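Local coordinates for protein short-chain dehydrogenase/reductase SDR (Vibrio parahaemolyticus, PDB 3GUY) that probably catalyses NAD(P)-dependent oxidation or reduction of a substrate not yet identified, as a short-chain dehydrogenase/reductase, at residues D[56-62]-D[105-110]; D[129-135]-D[147-151]. The protein carries 2 engineered substitutions. The contacts are given in a common frame with arbitrary orientation. Numbering follows the deposited sequence.

In the fold
Both contacts belong to one Rossmann-type domain, a seven-stranded parallel sheet flanked by helices, and their centres lie about 18 Å apart. Interaction 1 comes first along the chain, joining the turn before helix 59-67, and the first turn of that helix, to the middle of helix 93-118; interaction 2 follows, folding the loop after strand 124-128 onto helix 141-160. Helices 93-118 and 141-160 connect them directly: Ala107 CB of interaction 1 packs at 3.6 Å on Val150 CG2 of interaction 2. Asn103, just before segment 105-110, hydrogen-bonds Lys147 of interaction 2, so the neighbouring helices also meet at the probable active site. Both contacts touch the second subunit, which places this helical layer at a subunit interface.

Interaction 1 (D[56-62]-D[105-110]); sequences LASHQEV and SSAINV
Asn109 buries the most surface here. It sits on helix 93-118 with chi1 m (-74°), chi2 -28°, its CB directed toward 56-62, and its ND2 donates a nearly linear hydrogen bond to Leu56 O (2.9 Å, 168°). This ties the helix to the turn Leu56-Ser58, in which Leu56 and Ala57 have phi/psi near -70/-10 and Ser58 opens to -102/118, leading into helix 59-67. Ser58, chi1 t, is the N-cap: its OG accepts from Glu61 N at 3.2 Å. Nearest CA pairs: Ala57-Ser106 4.7 Å, His59-Asn109 5.6 Å, Val62-Val110 6.4 Å. Leu56 (m, t) points inward, CB 3.6 Å from Ser106 CB and CD2 4.1 Å from Val110 CG2. Val62 (t) lies against Val110 (t), CG1 to CG2 4.4 Å, and its CG1 is 3.5 Å from Asn109 O. Leu56, Ser106 and Val110 all touch His78 of strand 75-78. The arrangement belongs to the helical layer on one face of a Rossmann-fold sheet, where the turn before crossover helix 59-67 and its first residues rest on helix 93-118.

Interaction 2 (D[129-135]-D[147-151]); sequences MSTAAQQ and KWAVK
The probable active site of the short-chain dehydrogenase/reductase fold is built on this contact: Ser130, Tyr143 and Lys147 match the family's Ser and Tyr-x-x-x-Lys signature, although catalysis is inferred from family membership. After strand 124-128, Met129 (phi/psi -115/-120) breaks the strand geometry, Ser130 is extended (-171/158), and 131-133 make a 3-10 turn. An ST turn supports it, Ser130 OG accepting from Ala132 N at 2.8 Å. The 3-10 turn lies against alpha helix 147-151, with Ala133 and Trp148 the nearest CA pair (4.3 Å). Lys147 starts m, m, then extends (t, t) past Ser130, CE to CB 4.2 Å; its NZ is hydrogen-bonded to Asn103 of helix 93-118. Ala133 CB fills the space against the helix backbone, 3.4 Å from Lys147 O and 3.9 Å from Lys147 CB. Met129 (m, t, m) lies along the helix, CG 3.7 Å from Val150 CG1 and SD 4.0 Å from Lys151 CB. Trp148, which packs on Gly152 of the second subunit, lays its indole alongside the loop (chi1 m, chi2 51°). Ala133 O lies over one ring face, 3.4 Å from Trp148 CD1, while at the edge Trp148 NE1 donates a weak hydrogen bond to Gln135 O at 3.2 Å.

Interaction 1 (D[56-62]-D[105-110])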
loop_
_atom_site.group_PDB
_atom_site.type_symbol
_atom_site.label_atom_id
_atom_site.label_comp_id
_atom_site.label_asym_id
_atom_site.label_seq_id
_atom_site.Cartn_x
_atom_site.Cartn_y
_atom_site.Cartn_z
ATOM N N LEU D 56 -14.064 8.306 -24.898
ATOM C CA LEU D 56 -14.554 7.877 -23.591
ATOM C C LEU D 56 -14.482 8.996 -22.524
ATOM O O LEU D 56 -15.084 8.879 -21.462
ATOM C CB LEU D 56 -13.768 6.649 -23.123
ATOM C CG LEU D 56 -13.888 5.441 -24.075
ATOM C CD1 LEU D 56 -12.992 4.301 -23.625
ATOM C CD2 LEU D 56 -15.330 4.965 -24.220
ATOM N N ALA D 57 -13.759 10.071 -22.821
ATOM C CA ALA D 57 -13.695 11.236 -21.911
ATOM C C ALA D 57 -15.000 12.018 -21.914
ATOM O O ALA D 57 -15.192 12.888 -21.113
ATOM C CB ALA D 57 -12.492 12.155 -22.266
ATOM N N SER D 58 -15.908 11.656 -22.812
ATOM C CA SER D 58 -17.218 12.252 -22.936
ATOM C C SER D 58 -18.243 11.355 -22.307
ATOM O O SER D 58 -18.465 10.237 -22.768
ATOM C CB SER D 58 -17.513 12.415 -24.441
ATOM O OG SER D 58 -18.823 12.857 -24.644
ATOM N N HIS D 59 -18.919 11.822 -21.269
ATOM C CA HIS D 59 -19.908 10.970 -20.648
ATOM C C HIS D 59 -21.099 10.712 -21.582
ATOM O O HIS D 59 -21.695 9.622 -21.536
ATOM C CB HIS D 59 -20.331 11.459 -19.260
ATOM C CG HIS D 59 -21.184 12.681 -19.264
ATOM N ND1 HIS D 59 -22.557 12.626 -19.352
ATOM C CD2 HIS D 59 -20.863 13.995 -19.153
ATOM C CE1 HIS D 59 -23.049 13.854 -19.305
ATOM N NE2 HIS D 59 -22.042 14.701 -19.182
ATOM N N GLN D 60 -21.399 11.662 -22.468
ATOM C CA GLN D 60 -22.479 11.472 -23.473
ATOM C C GLN D 60 -22.110 10.358 -24.477
ATOM O O GLN D 60 -22.932 9.495 -24.804
ATOM C CB GLN D 60 -22.784 12.781 -24.206
ATOM C CG GLN D 60 -23.259 13.924 -23.272
ATOM C CD GLN D 60 -22.141 14.801 -22.680
ATOM O OE1 GLN D 60 -20.979 14.384 -22.521
ATOM N NE2 GLN D 60 -22.506 16.041 -22.333
ATOM N N GLU D 61 -20.875 10.369 -24.959
ATOM C CA GLU D 61 -20.476 9.346 -25.908
ATOM C C GLU D 61 -20.452 7.942 -25.256
ATOM O O GLU D 61 -20.822 6.947 -25.905
ATOM C CB GLU D 61 -19.155 9.702 -26.606
ATOM C CG GLU D 61 -19.279 10.928 -27.548
ATOM C CD GLU D 61 -18.099 11.101 -28.531
ATOM O OE1 GLU D 61 -17.475 10.100 -28.972
ATOM O OE2 GLU D 61 -17.814 12.267 -28.897
ATOM N N VAL D 62 -20.072 7.861 -23.981
ATOM C CA VAL D 62 -20.052 6.578 -23.261
ATOM C C VAL D 62 -21.476 6.041 -22.994
ATOM O O VAL D 62 -21.739 4.844 -23.107
ATOM C CB VAL D 62 -19.223 6.691 -21.956
ATOM C CG1 VAL D 62 -19.413 5.493 -21.069
ATOM C CG2 VAL D 62 -17.751 6.884 -22.325
ATOM N N SER D 105 -10.733 10.054 -16.618
ATOM C CA SER D 105 -12.095 10.388 -17.015
ATOM C C SER D 105 -12.704 9.177 -17.739
ATOM O O SER D 105 -13.852 8.785 -17.476
ATOM C CB SER D 105 -12.110 11.622 -17.921
ATOM O OG SER D 105 -11.700 12.752 -17.179
ATOM N N SER D 106 -11.912 8.578 -18.618
ATOM C CA SER D 106 -12.387 7.475 -19.453
ATOM C C SER D 106 -12.787 6.322 -18.562
ATOM O O SER D 106 -13.859 5.754 -18.739
ATOM C CB SER D 106 -11.337 7.053 -20.471
ATOM O OG SER D 106 -10.265 6.290 -19.899
ATOM N N ALA D 107 -11.939 6.021 -17.566
ATOM C CA ALA D 107 -12.200 4.992 -16.594
ATOM C C ALA D 107 -13.446 5.270 -15.755
ATOM O O ALA D 107 -14.236 4.371 -15.564
ATOM C CB ALA D 107 -10.977 4.737 -15.677
ATOM N N ILE D 108 -13.630 6.498 -15.287
ATOM C CA ILE D 108 -14.789 6.851 -14.444
ATOM C C ILE D 108 -16.097 6.737 -15.268
ATOM O O ILE D 108 -17.084 6.187 -14.814
ATOM C CB ILE D 108 -14.677 8.311 -13.890
ATOM C CG1 ILE D 108 -13.656 8.396 -12.761
ATOM C CG2 ILE D 108 -16.033 8.767 -13.367
ATOM C CD1 ILE D 108 -13.270 9.874 -12.406
ATOM N N ASN D 109 -16.072 7.266 -16.480
ATOM C CA ASN D 109 -17.268 7.255 -17.368
ATOM C C ASN D 109 -17.664 5.839 -17.749
ATOM O O ASN D 109 -18.818 5.481 -17.618
ATOM C CB ASN D 109 -17.006 8.034 -18.633
ATOM C CG ASN D 109 -17.003 9.508 -18.407
ATOM O OD1 ASN D 109 -17.660 10.011 -17.515
ATOM N ND2 ASN D 109 -16.252 10.215 -19.219
ATOM N N VAL D 110 -16.702 5.020 -18.152
ATOM C CA VAL D 110 -17.011 3.595 -18.432
ATOM C C VAL D 110 -17.480 2.822 -17.235
ATOM O O VAL D 110 -18.537 2.198 -17.299
ATOM C CB VAL D 110 -15.878 2.850 -19.065
ATOM C CG1 VAL D 110 -16.183 1.325 -19.062
ATOM C CG2 VAL D 110 -15.663 3.346 -20.454
#

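Interaction 2 (D[129-135]-D[147-151])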
loop_
_atom_site.group_PDB
_atom_site.type_symbol
_atom_site.label_atom_id
_atom_site.label_comp_id
_atom_site.label_asym_id
_atom_site.label_seq_id
_atom_site.Cartn_x
_atom_site.Cartn_y
_atom_site.Cartn_z
ATOM N N MET D 129 -4.932 -1.521 -15.762
ATOM C CA MET D 129 -4.271 -0.342 -15.227
ATOM C C MET D 129 -2.806 -0.437 -15.651
ATOM O O MET D 129 -2.497 -0.502 -16.830
ATOM C CB MET D 129 -4.493 -0.223 -13.678
ATOM C CG MET D 129 -5.883 0.277 -13.314
ATOM S SD MET D 129 -6.427 0.063 -11.639
ATOM C CE MET D 129 -6.712 -1.738 -11.787
ATOM N N SER D 130 -1.898 -0.476 -14.701
ATOM C CA SER D 130 -0.475 -0.495 -15.000
ATOM C C SER D 130 0.179 -0.761 -13.664
ATOM O O SER D 130 -0.453 -0.552 -12.592
ATOM C CB SER D 130 -0.009 0.862 -15.547
ATOM O OG SER D 130 1.362 1.080 -15.243
ATOM N N THR D 131 1.412 -1.264 -13.700
ATOM C CA THR D 131 2.211 -1.375 -12.468
ATOM C C THR D 131 2.434 -0.000 -11.835
ATOM O O THR D 131 2.605 0.075 -10.615
ATOM C CB THR D 131 3.522 -2.118 -12.676
ATOM O OG1 THR D 131 4.270 -1.516 -13.734
ATOM C CG2 THR D 131 3.203 -3.589 -13.055
ATOM N N ALA D 132 2.328 1.063 -12.628
ATOM C CA ALA D 132 2.409 2.451 -12.112
ATOM C C ALA D 132 1.276 2.801 -11.108
ATOM O O ALA D 132 1.354 3.809 -10.428
ATOM C CB ALA D 132 2.429 3.455 -13.264
ATOM N N ALA D 133 0.212 1.993 -11.058
ATOM C CA ALA D 133 -0.895 2.146 -10.113
ATOM C C ALA D 133 -0.522 1.715 -8.717
ATOM O O ALA D 133 -1.173 2.068 -7.764
ATOM C CB ALA D 133 -2.174 1.318 -10.619
ATOM N N GLN D 134 0.553 0.961 -8.585
ATOM C CA GLN D 134 0.898 0.335 -7.324
ATOM C C GLN D 134 2.200 0.829 -6.687
ATOM O O GLN D 134 2.497 0.415 -5.612
ATOM C CB GLN D 134 0.970 -1.191 -7.549
ATOM C CG GLN D 134 -0.426 -1.709 -7.957
ATOM C CD GLN D 134 -0.562 -3.168 -7.895
ATOM O OE1 GLN D 134 -1.533 -3.662 -7.353
ATOM N NE2 GLN D 134 0.388 -3.889 -8.492
ATOM N N GLN D 135 2.951 1.695 -7.355
ATOM C CA GLN D 135 4.190 2.275 -6.807
ATOM C C GLN D 135 4.380 3.659 -7.393
ATOM O O GLN D 135 3.883 3.951 -8.466
ATOM C CB GLN D 135 5.459 1.535 -7.254
ATOM C CG GLN D 135 5.415 0.035 -7.347
ATOM C CD GLN D 135 6.126 -0.417 -8.625
ATOM O OE1 GLN D 135 7.296 -0.078 -8.845
ATOM N NE2 GLN D 135 5.405 -1.126 -9.488
ATOM N N LYS D 147 -3.191 6.574 -12.710
ATOM C CA LYS D 147 -3.277 5.132 -12.482
ATOM C C LYS D 147 -3.583 4.793 -11.051
ATOM O O LYS D 147 -4.402 3.899 -10.792
ATOM C CB LYS D 147 -2.031 4.422 -12.944
ATOM C CG LYS D 147 -1.836 4.578 -14.465
ATOM C CD LYS D 147 -2.997 3.949 -15.225
ATOM C CE LYS D 147 -2.729 3.872 -16.738
ATOM N NZ LYS D 147 -3.940 3.464 -17.484
ATOM N N TRP D 148 -2.982 5.508 -10.106
ATOM C CA TRP D 148 -3.408 5.381 -8.724
ATOM C C TRP D 148 -4.884 5.799 -8.546
ATOM O O TRP D 148 -5.615 5.208 -7.716
ATOM C CB TRP D 148 -2.560 6.283 -7.810
ATOM C CG TRP D 148 -1.177 5.767 -7.473
ATOM C CD1 TRP D 148 -0.203 5.320 -8.360
ATOM C CD2 TRP D 148 -0.581 5.720 -6.183
ATOM N NE1 TRP D 148 0.934 4.996 -7.680
ATOM C CE2 TRP D 148 0.738 5.219 -6.345
ATOM C CE3 TRP D 148 -1.027 6.038 -4.892
ATOM C CZ2 TRP D 148 1.602 5.011 -5.259
ATOM C CZ3 TRP D 148 -0.162 5.850 -3.818
ATOM C CH2 TRP D 148 1.142 5.324 -4.004
ATOM N N ALA D 149 -5.281 6.861 -9.259
ATOM C CA ALA D 149 -6.674 7.331 -9.227
ATOM C C ALA D 149 -7.663 6.202 -9.652
ATOM O O ALA D 149 -8.613 5.883 -8.952
ATOM C CB ALA D 149 -6.846 8.582 -10.104
ATOM N N VAL D 150 -7.371 5.578 -10.773
ATOM C CA VAL D 150 -8.171 4.438 -11.206
ATOM C C VAL D 150 -8.243 3.312 -10.158
ATOM O O VAL D 150 -9.296 2.794 -9.926
ATOM C CB VAL D 150 -7.820 3.922 -12.617
ATOM C CG1 VAL D 150 -8.727 2.682 -12.999
ATOM C CG2 VAL D 150 -7.946 5.038 -13.670
ATOM N N LYS D 151 -7.137 2.948 -9.520
ATOM C CA LYS D 151 -7.153 1.932 -8.477
ATOM C C LYS D 151 -7.990 2.296 -7.242
ATOM O O LYS D 151 -8.658 1.463 -6.696
ATOM C CB LYS D 151 -5.747 1.600 -8.039
ATOM C CG LYS D 151 -5.691 0.430 -7.137
ATOM C CD LYS D 151 -4.254 0.118 -6.803
ATOM C CE LYS D 151 -4.108 -0.438 -5.447
ATOM N NZ LYS D 151 -3.970 -1.812 -5.590
#